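Local atomic coordinates of glucosidase (Croceicoccus marinus, PDB entry 5Z3K), a protein that probably hydrolyses O-glycosidic bonds as a beta-glucosidase of glycoside hydrolase family 39. Residues Met20-Pro32 / Trp46-Trp59. Numbering follows the deposited sequence.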
HETATM    1  N   MSE A  20       4.120 -13.319 -10.361  1.00 10.66           N
HETATM    2  CA  MSE A  20       4.374 -12.186  -9.491  1.00 11.72           C
HETATM    3  C   MSE A  20       3.023 -11.614  -9.073  1.00 13.09           C
HETATM    4  O   MSE A  20       2.086 -11.587  -9.875  1.00 14.34           O
HETATM    5  CB  MSE A  20       5.212 -11.112 -10.198  1.00  8.40           C
HETATM    6  CG  MSE A  20       5.604  -9.960  -9.290  1.00 10.66           C
HETATM    7 SE   MSE A  20       7.004 -10.509  -8.071  0.66  9.39          SE
HETATM    8  CE  MSE A  20       8.505 -10.373  -9.307  1.00 14.02           C
ATOM      9  N   ARG A  21       2.906 -11.162  -7.830  1.00 11.17           N
ATOM     10  CA  ARG A  21       1.645 -10.636  -7.318  1.00  9.61           C
ATOM     11  C   ARG A  21       1.726  -9.116  -7.231  1.00 12.69           C
ATOM     12  O   ARG A  21       2.672  -8.568  -6.653  1.00 10.67           O
ATOM     13  CB  ARG A  21       1.313 -11.245  -5.949  1.00 12.41           C
ATOM     14  CG  ARG A  21       1.209 -12.765  -5.988  1.00 12.12           C
ATOM     15  CD  ARG A  21       0.467 -13.325  -4.764  1.00 15.92           C
ATOM     16  NE  ARG A  21       1.219 -13.087  -3.538  1.00 13.84           N
ATOM     17  CZ  ARG A  21       0.765 -12.387  -2.508  1.00 16.58           C
ATOM     18  NH1 ARG A  21      -0.448 -11.853  -2.557  1.00 13.66           N
ATOM     19  NH2 ARG A  21       1.525 -12.230  -1.427  1.00 15.10           N
ATOM     20  N   GLN A  22       0.732  -8.436  -7.794  1.00 12.67           N
ATOM     21  CA  GLN A  22       0.788  -6.976  -7.928  1.00 11.38           C
ATOM     22  C   GLN A  22       0.310  -6.326  -6.635  1.00 12.35           C
ATOM     23  O   GLN A  22      -0.879  -6.038  -6.450  1.00 11.89           O
ATOM     24  CB  GLN A  22      -0.036  -6.523  -9.126  1.00 11.57           C
ATOM     25  CG  GLN A  22       0.748  -6.559 -10.439  1.00 11.30           C
ATOM     26  CD  GLN A  22       1.022  -7.978 -10.921  1.00 16.06           C
ATOM     27  OE1 GLN A  22       0.094  -8.748 -11.179  1.00 17.69           O
ATOM     28  NE2 GLN A  22       2.302  -8.333 -11.038  1.00 13.03           N
ATOM     29  N   LEU A  23       1.255  -6.076  -5.725  1.00  9.54           N
ATOM     30  CA  LEU A  23       0.944  -5.502  -4.424  1.00  8.15           C
ATOM     31  C   LEU A  23       1.310  -4.021  -4.318  1.00  9.69           C
ATOM     32  O   LEU A  23       1.263  -3.458  -3.214  1.00 10.13           O
ATOM     33  CB  LEU A  23       1.653  -6.286  -3.317  1.00 10.44           C
ATOM     34  CG  LEU A  23       1.276  -7.767  -3.161  1.00 16.98           C
ATOM     35  CD1 LEU A  23       1.856  -8.346  -1.848  1.00 12.25           C
ATOM     36  CD2 LEU A  23      -0.213  -7.907  -3.197  1.00 15.07           C
ATOM     37  N   HIS A  24       1.663  -3.371  -5.432  1.00  7.86           N
ATOM     38  CA  HIS A  24       2.144  -1.985  -5.375  1.00  7.34           C
ATOM     39  C   HIS A  24       0.980  -0.997  -5.389  1.00  9.87           C
ATOM     40  O   HIS A  24       0.798  -0.213  -6.322  1.00 10.95           O
ATOM     41  CB  HIS A  24       3.098  -1.672  -6.523  1.00  8.61           C
ATOM     42  CG  HIS A  24       4.079  -0.590  -6.194  1.00  9.46           C
ATOM     43  ND1 HIS A  24       4.991  -0.710  -5.170  1.00  9.97           N
ATOM     44  CD2 HIS A  24       4.311   0.619  -6.764  1.00  9.65           C
ATOM     45  CE1 HIS A  24       5.728   0.386  -5.106  1.00 13.43           C
ATOM     46  NE2 HIS A  24       5.341   1.206  -6.068  1.00 10.63           N
ATOM     47  N   GLY A  25       0.199  -1.030  -4.315  1.00  8.55           N
ATOM     48  CA  GLY A  25      -0.795   0.000  -4.091  1.00  9.37           C
ATOM     49  C   GLY A  25      -0.258   1.127  -3.229  1.00 10.94           C
ATOM     50  O   GLY A  25       0.753   0.980  -2.548  1.00 11.61           O
ATOM     51  N   THR A  26      -0.956   2.265  -3.235  1.00 11.88           N
ATOM     52  CA  THR A  26      -0.513   3.383  -2.410  1.00 10.03           C
ATOM     53  C   THR A  26      -1.681   4.320  -2.167  1.00 11.20           C
ATOM     54  O   THR A  26      -2.756   4.179  -2.751  1.00 10.51           O
ATOM     55  CB  THR A  26       0.647   4.151  -3.056  1.00 11.57           C
ATOM     56  OG1 THR A  26       1.280   4.968  -2.067  1.00 12.58           O
ATOM     57  CG2 THR A  26       0.132   5.059  -4.174  1.00 10.69           C
ATOM     58  N   SER A  27      -1.450   5.282  -1.292  1.00 13.17           N
ATOM     59  CA  SER A  27      -2.423   6.322  -1.024  1.00  9.27           C
ATOM     60  C   SER A  27      -1.724   7.664  -1.172  1.00 10.50           C
ATOM     61  O   SER A  27      -0.501   7.738  -1.313  1.00 11.20           O
ATOM     62  CB  SER A  27      -3.036   6.174   0.372  1.00 18.00           C
ATOM     63  OG  SER A  27      -2.127   6.612   1.356  1.00 18.82           O
ATOM     64  N   GLY A  28      -2.518   8.725  -1.141  1.00 13.01           N
ATOM     65  CA  GLY A  28      -2.023  10.077  -1.304  1.00 15.78           C
ATOM     66  C   GLY A  28      -2.675  10.783  -2.478  1.00 13.04           C
ATOM     67  O   GLY A  28      -3.464  10.210  -3.228  1.00 11.58           O
ATOM     68  N   ILE A  29      -2.305  12.054  -2.632  1.00 11.43           N
ATOM     69  CA  ILE A  29      -2.830  12.962  -3.645  1.00 14.17           C
ATOM     70  C   ILE A  29      -1.758  13.126  -4.721  1.00 13.05           C
ATOM     71  O   ILE A  29      -0.702  13.723  -4.455  1.00 13.41           O
ATOM     72  CB  ILE A  29      -3.223  14.315  -3.031  1.00 12.85           C
ATOM     73  CG1 ILE A  29      -4.354  14.122  -2.004  1.00 13.92           C
ATOM     74  CG2 ILE A  29      -3.613  15.300  -4.128  1.00 13.88           C
ATOM     75  CD1 ILE A  29      -4.614  15.341  -1.094  1.00 11.47           C
ATOM     76  N   PRO A  30      -1.970  12.621  -5.944  1.00 11.38           N
ATOM     77  CA  PRO A  30      -0.893  12.622  -6.941  1.00 12.31           C
ATOM     78  C   PRO A  30      -0.749  13.904  -7.746  1.00 12.13           C
ATOM     79  O   PRO A  30       0.283  14.065  -8.413  1.00 12.97           O
ATOM     80  CB  PRO A  30      -1.282  11.454  -7.864  1.00 12.73           C
ATOM     81  CG  PRO A  30      -2.767  11.387  -7.781  1.00 11.09           C
ATOM     82  CD  PRO A  30      -3.112  11.773  -6.353  1.00 13.87           C
ATOM     83  N   ALA A  31      -1.720  14.809  -7.692  1.00 11.31           N
ATOM     84  CA  ALA A  31      -1.757  15.973  -8.571  1.00 11.14           C
ATOM     85  C   ALA A  31      -2.917  16.865  -8.137  1.00 12.42           C
ATOM     86  O   ALA A  31      -3.833  16.397  -7.450  1.00 13.93           O
ATOM     87  CB  ALA A  31      -1.925  15.556 -10.042  1.00 12.02           C
ATOM     88  N   PRO A  32      -2.881  18.152  -8.503  1.00 11.48           N
ATOM     89  CA  PRO A  32      -3.965  19.068  -8.117  1.00 13.33           C
ATOM     90  C   PRO A  32      -5.332  18.631  -8.625  1.00 15.00           C
ATOM     91  O   PRO A  32      -5.460  17.939  -9.635  1.00 12.09           O
ATOM     92  CB  PRO A  32      -3.552  20.397  -8.767  1.00 13.34           C
ATOM     93  CG  PRO A  32      -2.100  20.306  -8.928  1.00 15.22           C
ATOM     94  CD  PRO A  32      -1.744  18.867  -9.103  1.00 11.00           C
ATOM     95  N   TRP A  46       3.977   8.137 -10.172  1.00  9.57           N
ATOM     96  CA  TRP A  46       3.132   6.970  -9.912  1.00  9.58           C
ATOM     97  C   TRP A  46       3.059   6.069 -11.143  1.00 11.93           C
ATOM     98  O   TRP A  46       3.107   4.834 -11.036  1.00 10.17           O
ATOM     99  CB  TRP A  46       1.728   7.417  -9.493  1.00  9.91           C
ATOM    100  CG  TRP A  46       1.590   7.947  -8.104  1.00 12.16           C
ATOM    101  CD1 TRP A  46       2.575   8.441  -7.303  1.00 12.67           C
ATOM    102  CD2 TRP A  46       0.374   8.029  -7.345  1.00 14.10           C
ATOM    103  NE1 TRP A  46       2.051   8.830  -6.090  1.00 15.07           N
ATOM    104  CE2 TRP A  46       0.702   8.582  -6.088  1.00 12.41           C
ATOM    105  CE3 TRP A  46      -0.960   7.701  -7.615  1.00  8.92           C
ATOM    106  CZ2 TRP A  46      -0.255   8.811  -5.097  1.00  9.86           C
ATOM    107  CZ3 TRP A  46      -1.919   7.933  -6.625  1.00 12.11           C
ATOM    108  CH2 TRP A  46      -1.560   8.482  -5.386  1.00 10.40           C
ATOM    109  N   ARG A  47       2.954   6.670 -12.330  1.00 10.95           N
ATOM    110  CA  ARG A  47       2.960   5.899 -13.569  1.00 11.31           C
ATOM    111  C   ARG A  47       4.266   5.136 -13.736  1.00 11.74           C
ATOM    112  O   ARG A  47       4.262   3.931 -14.014  1.00 12.11           O
ATOM    113  CB  ARG A  47       2.736   6.828 -14.769  1.00 12.27           C
ATOM    114  CG  ARG A  47       2.666   6.089 -16.094  1.00 14.19           C
ATOM    115  CD  ARG A  47       3.058   6.994 -17.267  1.00 21.63           C
ATOM    116  NE  ARG A  47       4.334   7.656 -17.018  1.00 22.41           N
ATOM    117  CZ  ARG A  47       5.523   7.068 -17.094  1.00 23.40           C
ATOM    118  NH1 ARG A  47       5.629   5.784 -17.435  1.00 29.62           N
ATOM    119  NH2 ARG A  47       6.620   7.774 -16.839  1.00 23.49           N
ATOM    120  N   ASN A  48       5.400   5.823 -13.564  1.00 10.07           N
ATOM    121  CA  ASN A  48       6.696   5.163 -13.694  1.00 13.40           C
ATOM    122  C   ASN A  48       6.893   4.080 -12.638  1.00 14.59           C
ATOM    123  O   ASN A  48       7.575   3.075 -12.890  1.00 12.18           O
ATOM    124  CB  ASN A  48       7.815   6.198 -13.608  1.00 13.50           C
ATOM    125  CG  ASN A  48       9.097   5.690 -14.192  1.00 16.32           C
ATOM    126  OD1 ASN A  48       9.121   5.227 -15.333  1.00 14.86           O
ATOM    127  ND2 ASN A  48      10.168   5.727 -13.402  1.00 18.47           N
ATOM    128  N   ALA A  49       6.316   4.263 -11.451  1.00 11.30           N
ATOM    129  CA  ALA A  49       6.369   3.230 -10.425  1.00 11.14           C
ATOM    130  C   ALA A  49       5.399   2.084 -10.689  1.00 11.69           C
ATOM    131  O   ALA A  49       5.394   1.117  -9.920  1.00 12.09           O
ATOM    132  CB  ALA A  49       6.067   3.850  -9.053  1.00 11.38           C
ATOM    133  N   GLN A  50       4.553   2.191 -11.716  1.00 10.75           N
ATOM    134  CA  GLN A  50       3.532   1.183 -12.010  1.00 13.37           C
ATOM    135  C   GLN A  50       2.632   0.905 -10.803  1.00 14.03           C
ATOM    136  O   GLN A  50       2.348  -0.247 -10.468  1.00 11.96           O
ATOM    137  CB  GLN A  50       4.179  -0.106 -12.530  1.00 12.69           C
ATOM    138  CG  GLN A  50       5.188   0.170 -13.648  1.00 19.09           C
ATOM    139  CD  GLN A  50       5.096  -0.813 -14.795  1.00 29.63           C
ATOM    140  OE1 GLN A  50       4.011  -1.275 -15.157  1.00 31.53           O
ATOM    141  NE2 GLN A  50       6.241  -1.131 -15.383  1.00 29.48           N
ATOM    142  N   VAL A  51       2.197   1.976 -10.128  1.00  9.35           N
ATOM    143  CA  VAL A  51       1.155   1.854  -9.105  1.00  9.81           C
ATOM    144  C   VAL A  51      -0.047   1.147  -9.714  1.00 10.30           C
ATOM    145  O   VAL A  51      -0.495   1.506 -10.806  1.00 11.97           O
ATOM    146  CB  VAL A  51       0.779   3.250  -8.565  1.00 12.42           C
ATOM    147  CG1 VAL A  51      -0.548   3.204  -7.770  1.00  9.65           C
ATOM    148  CG2 VAL A  51       1.917   3.825  -7.704  1.00  9.03           C
ATOM    149  N   THR A  52      -0.577   0.130  -9.012  1.00 10.83           N
ATOM    150  CA  THR A  52      -1.710  -0.644  -9.504  1.00 10.54           C
ATOM    151  C   THR A  52      -2.990  -0.459  -8.697  1.00 14.73           C
ATOM    152  O   THR A  52      -4.052  -0.923  -9.135  1.00 14.36           O
ATOM    153  CB  THR A  52      -1.367  -2.146  -9.528  1.00  9.30           C
ATOM    154  OG1 THR A  52      -0.804  -2.528  -8.268  1.00 10.81           O
ATOM    155  CG2 THR A  52      -0.384  -2.465 -10.645  1.00 11.38           C
ATOM    156  N   LEU A  53      -2.929   0.201  -7.542  1.00 10.86           N
ATOM    157  CA  LEU A  53      -4.096   0.348  -6.682  1.00 12.40           C
ATOM    158  C   LEU A  53      -3.896   1.610  -5.868  1.00 14.28           C
ATOM    159  O   LEU A  53      -2.790   1.862  -5.386  1.00 12.15           O
ATOM    160  CB  LEU A  53      -4.280  -0.868  -5.765  1.00 10.08           C
ATOM    161  CG  LEU A  53      -5.538  -0.927  -4.885  1.00 14.54           C
ATOM    162  CD1 LEU A  53      -6.811  -0.828  -5.728  1.00 11.78           C
ATOM    163  CD2 LEU A  53      -5.552  -2.204  -4.057  1.00  9.73           C
ATOM    164  N   VAL A  54      -4.944   2.424  -5.761  1.00 10.22           N
ATOM    165  CA  VAL A  54      -4.861   3.679  -5.020  1.00 10.70           C
ATOM    166  C   VAL A  54      -6.008   3.742  -4.019  1.00 13.10           C
ATOM    167  O   VAL A  54      -7.182   3.676  -4.406  1.00 11.47           O
ATOM    168  CB  VAL A  54      -4.883   4.904  -5.944  1.00 11.62           C
ATOM    169  CG1 VAL A  54      -4.869   6.178  -5.116  1.00 12.01           C
ATOM    170  CG2 VAL A  54      -3.690   4.867  -6.909  1.00  9.78           C
ATOM    171  N   ARG A  55      -5.666   3.898  -2.741  1.00 11.45           N
ATOM    172  CA  ARG A  55      -6.655   4.158  -1.697  1.00 12.21           C
ATOM    173  C   ARG A  55      -7.011   5.640  -1.706  1.00 10.20           C
ATOM    174  O   ARG A  55      -6.124   6.496  -1.791  1.00 12.13           O
ATOM    175  CB  ARG A  55      -6.095   3.752  -0.329  1.00 10.64           C
ATOM    176  CG  ARG A  55      -7.073   3.823   0.838  1.00 10.98           C
ATOM    177  CD  ARG A  55      -6.503   3.090   2.070  1.00 12.12           C
ATOM    178  NE  ARG A  55      -7.520   2.902   3.114  1.00 12.36           N
ATOM    179  CZ  ARG A  55      -7.667   3.697   4.178  1.00 12.11           C
ATOM    180  NH1 ARG A  55      -6.854   4.738   4.364  1.00 15.50           N
ATOM    181  NH2 ARG A  55      -8.632   3.453   5.060  1.00 14.05           N
ATOM    182  N   SER A  56      -8.309   5.949  -1.613  1.00 11.86           N
ATOM    183  CA  SER A  56      -8.786   7.311  -1.822  1.00 13.59           C
ATOM    184  C   SER A  56      -8.843   8.129  -0.539  1.00 11.85           C
ATOM    185  O   SER A  56      -9.172   9.321  -0.594  1.00 11.09           O
ATOM    186  CB  SER A  56     -10.179   7.284  -2.456  1.00 11.57           C
ATOM    187  OG  SER A  56     -11.143   6.760  -1.536  1.00 10.34           O
ATOM    188  N   TYR A  57      -8.530   7.523   0.607  1.00 13.06           N
ATOM    189  CA  TYR A  57      -8.819   8.150   1.897  1.00 11.02           C
ATOM    190  C   TYR A  57      -8.125   9.503   2.048  1.00 13.93           C
ATOM    191  O   TYR A  57      -8.703  10.447   2.604  1.00 13.12           O
ATOM    192  CB  TYR A  57      -8.414   7.194   3.025  1.00 11.40           C
ATOM    193  CG  TYR A  57      -8.668   7.738   4.412  1.00 11.03           C
ATOM    194  CD1 TYR A  57      -9.942   7.699   4.967  1.00 14.31           C
ATOM    195  CD2 TYR A  57      -7.631   8.265   5.175  1.00 13.51           C
ATOM    196  CE1 TYR A  57     -10.187   8.195   6.244  1.00 15.46           C
ATOM    197  CE2 TYR A  57      -7.861   8.756   6.461  1.00 15.40           C
ATOM    198  CZ  TYR A  57      -9.143   8.719   6.983  1.00 14.67           C
ATOM    199  OH  TYR A  57      -9.378   9.220   8.245  1.00 16.98           O
ATOM    200  N   ASP A  58      -6.908   9.647   1.521  1.00 11.51           N
ATOM    201  CA  ASP A  58      -6.214  10.916   1.717  1.00 11.26           C
ATOM    202  C   ASP A  58      -6.661  12.004   0.739  1.00 13.45           C
ATOM    203  O   ASP A  58      -6.324  13.177   0.941  1.00 15.48           O
ATOM    204  CB  ASP A  58      -4.704  10.688   1.664  1.00 13.11           C
ATOM    205  CG  ASP A  58      -4.232   9.810   2.813  1.00 19.60           C
ATOM    206  OD1 ASP A  58      -4.510  10.153   3.983  1.00 16.53           O
ATOM    207  OD2 ASP A  58      -3.640   8.747   2.556  1.00 21.68           O
ATOM    208  N   TRP A  59      -7.446  11.657  -0.273  1.00 12.71           N
ATOM    209  CA  TRP A  59      -8.084  12.660  -1.108  1.00 13.90           C
ATOM    210  C   TRP A  59      -9.090  13.477  -0.292  1.00 11.47           C
ATOM    211  O   TRP A  59      -9.456  13.133   0.836  1.00 12.18           O
ATOM    212  CB  TRP A  59      -8.809  12.010  -2.286  1.00 10.09           C
ATOM    213  CG  TRP A  59      -7.968  11.158  -3.205  1.00 11.81           C
ATOM    214  CD1 TRP A  59      -6.586  11.054  -3.236  1.00 13.28           C
ATOM    215  CD2 TRP A  59      -8.456  10.291  -4.233  1.00 11.73           C
ATOM    216  NE1 TRP A  59      -6.204  10.176  -4.220  1.00  9.92           N
ATOM    217  CE2 TRP A  59      -7.329   9.690  -4.845  1.00 11.45           C
ATOM    218  CE3 TRP A  59      -9.739   9.964  -4.701  1.00 10.15           C
ATOM    219  CZ2 TRP A  59      -7.449   8.784  -5.904  1.00 12.46           C
ATOM    220  CZ3 TRP A  59      -9.861   9.054  -5.742  1.00 12.68           C
ATOM    221  CH2 TRP A  59      -8.714   8.473  -6.338  1.00  9.48           C
TER
HETATM  222  O   HOH W   1      -2.504  -3.904  -6.687  1.00 11.36           O
HETATM  223  O   HOH W   2       1.759  -4.014  -8.225  1.00  9.49           O
HETATM  224  O   HOH W   3      -5.458   8.955  -0.985  1.00 14.78           O
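Strands 25-27 and 53-55 run parallel, their axes approaching to 4.6 Å, with Thr26 paired to Val54: Thr26 N donates to Leu53 O (2.9 Å) and Thr26 O accepts from Arg55 N (2.9 Å), while Thr52 N reaches His24 O just before the pairing. The Trp46 indole is held between Pro30 and Thr26 of the other segment. Pro30 CB lies over one face of its six-membered ring, 3.6 Å from the centroid, and Thr26 CG2 over the opposite face at 3.9 Å; Gly28 O meets the edge. Thr26 OG1, anti to the backbone N (chi1 -164°), turns to Phe301 O, which leaves CG2 to face the indole. A leucine in place of Trp46 would probably open a gap between Pro30 and Thr26 and strand Ala304 O, the partner of the indole NE1. Ser27 OG donates to Asp58 OD2 (2.9 Å), nearly along the carboxylate C-O axis, and Trp59 NE1 makes a weak, bent bond to Gly28 O. A water joins Gly28 N to Arg55 O. These are the first two strands of a TIM barrel, linked by helix 43-48 in a beta-alpha-beta crossover; strand 298-301 closes the barrel beside 25-27, strand 104-109 follows 53-55, and helices 89-100 and 329-341 pack outside.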